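Z-ring associated protein G (PDB 6UN9) is probably involved in cell division, envelope biogenesis and cell shape, its tetrameric coiled coil likely linking the Z-ring to septal peptidoglycan-synthesizing complexes. Local coordinates at residues Y61-A65 against N76-F80. The protein carries 2 engineered substitutions. Residue numbers count along the deposited sequence, not the author numbering.
Sequences YTHFA and NQVEF
Residues 61-65 form a helical turn within helix 42-69; Ala65 N hydrogen-bonds to Tyr61 O at 2.8 Å. Residues 76-80 lack regular structure. They belong to the tail that follows the helix and doubles back along it. Asn76 to Val78 are extended. Glu79 (phi 67°, psi -35°) centres a gamma turn, closed by a hydrogen bond from Phe80 N to Val78 O at 2.6 Å. This turn brings Phe80 to the helix, with its CA 5.0 Å from the CA of Ala65. The Phe80 ring is the main bump, chi1 m. It fills a shallow hollow between Tyr61, Phe64 and Ala65. The small Ala65 leaves room for it: Ala65 CA lies 3.9 Å from Phe80 CD1. Phe64 CB meets Phe80 CE1 at 4.0 Å. Each chain is a helical rod, and four form a coiled-coil homotetramer; Phe43 of a second subunit also packs on Phe80. The Phe64 ring leads away from 76-80 and meets Phe64 of the fourth subunit. Tyr61, chi1 t, walls the hollow. Tyr61 CE1 is 3.8 Å from Phe80 CD1, and the two rings are oblique, centroids 5.6 Å apart, planes at 47°. Tyr61 OH gives a weak hydrogen bond to Glu79 OE1, 3.3 Å.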
# COMPACT_ATOMS: atom_id res chain seq x y z
N TYR A 61 9.86 -3.65 -3.55
CA TYR A 61 9.98 -4.37 -4.82
C TYR A 61 11.44 -4.59 -5.18
O TYR A 61 11.83 -5.70 -5.56
CB TYR A 61 9.27 -3.64 -5.96
CG TYR A 61 9.57 -4.25 -7.32
CD1 TYR A 61 8.81 -5.29 -7.82
CD2 TYR A 61 10.62 -3.77 -8.11
CE1 TYR A 61 9.08 -5.84 -9.06
CE2 TYR A 61 10.91 -4.31 -9.34
CZ TYR A 61 10.14 -5.35 -9.81
OH TYR A 61 10.42 -5.91 -11.05
N THR A 62 12.27 -3.54 -5.12
CA THR A 62 13.64 -3.75 -5.56
C THR A 62 14.50 -4.43 -4.51
O THR A 62 15.53 -5.01 -4.87
CB THR A 62 14.29 -2.44 -6.02
OG1 THR A 62 14.83 -1.73 -4.89
CG2 THR A 62 13.28 -1.60 -6.78
N HIS A 63 14.11 -4.41 -3.23
CA HIS A 63 14.74 -5.33 -2.29
C HIS A 63 14.45 -6.78 -2.64
O HIS A 63 15.15 -7.67 -2.15
CB HIS A 63 14.28 -5.08 -0.86
CG HIS A 63 14.82 -6.07 0.12
ND1 HIS A 63 14.35 -7.36 0.22
CD2 HIS A 63 15.81 -5.96 1.04
CE1 HIS A 63 15.00 -8.00 1.18
NE2 HIS A 63 15.89 -7.17 1.69
N PHE A 64 13.43 -7.03 -3.44
CA PHE A 64 13.18 -8.36 -3.96
C PHE A 64 13.82 -8.56 -5.33
O PHE A 64 14.23 -9.68 -5.67
CB PHE A 64 11.67 -8.63 -4.00
CG PHE A 64 11.18 -9.32 -2.78
CD1 PHE A 64 10.64 -10.60 -2.85
CD2 PHE A 64 11.36 -8.73 -1.53
CE1 PHE A 64 10.26 -11.25 -1.69
CE2 PHE A 64 10.97 -9.37 -0.38
CZ PHE A 64 10.43 -10.63 -0.46
N ALA A 65 13.91 -7.49 -6.11
CA ALA A 65 14.43 -7.59 -7.47
C ALA A 65 15.85 -8.11 -7.47
O ALA A 65 16.24 -8.87 -8.37
CB ALA A 65 14.35 -6.23 -8.17
N ASN A 76 16.24 -19.29 -12.91
CA ASN A 76 15.62 -18.33 -13.81
C ASN A 76 14.88 -17.25 -13.01
O ASN A 76 14.66 -17.35 -11.80
CB ASN A 76 14.67 -19.06 -14.76
CG ASN A 76 14.77 -20.57 -14.64
OD1 ASN A 76 14.99 -21.11 -13.54
ND2 ASN A 76 14.61 -21.28 -15.76
N GLN A 77 14.49 -16.20 -13.72
CA GLN A 77 13.89 -15.04 -13.09
C GLN A 77 12.53 -14.76 -13.71
O GLN A 77 12.36 -14.83 -14.93
CB GLN A 77 14.79 -13.80 -13.22
CG GLN A 77 14.79 -12.94 -11.98
CD GLN A 77 14.83 -13.79 -10.72
OE1 GLN A 77 13.86 -13.85 -9.98
NE2 GLN A 77 15.96 -14.46 -10.49
N VAL A 78 11.56 -14.44 -12.85
CA VAL A 78 10.21 -14.11 -13.30
C VAL A 78 10.13 -12.58 -13.27
O VAL A 78 9.85 -11.97 -12.24
CB VAL A 78 9.14 -14.78 -12.43
CG1 VAL A 78 8.78 -16.14 -13.01
CG2 VAL A 78 9.63 -14.92 -10.99
N GLU A 79 10.41 -11.96 -14.43
CA GLU A 79 10.21 -10.53 -14.66
C GLU A 79 11.13 -9.62 -13.84
O GLU A 79 11.55 -8.57 -14.35
CB GLU A 79 8.74 -10.17 -14.41
CG GLU A 79 8.48 -9.00 -13.47
CD GLU A 79 8.23 -9.43 -12.03
OE1 GLU A 79 8.77 -8.77 -11.11
OE2 GLU A 79 7.49 -10.41 -11.81
N PHE A 80 11.46 -10.01 -12.60
CA PHE A 80 12.14 -9.15 -11.61
C PHE A 80 13.32 -8.33 -12.18
O PHE A 80 14.06 -8.80 -13.05
CB PHE A 80 12.64 -10.00 -10.42
CG PHE A 80 11.65 -10.17 -9.28
CD1 PHE A 80 11.01 -9.09 -8.70
CD2 PHE A 80 11.37 -11.44 -8.77
CE1 PHE A 80 10.11 -9.26 -7.64
CE2 PHE A 80 10.48 -11.62 -7.72
CZ PHE A 80 9.85 -10.53 -7.14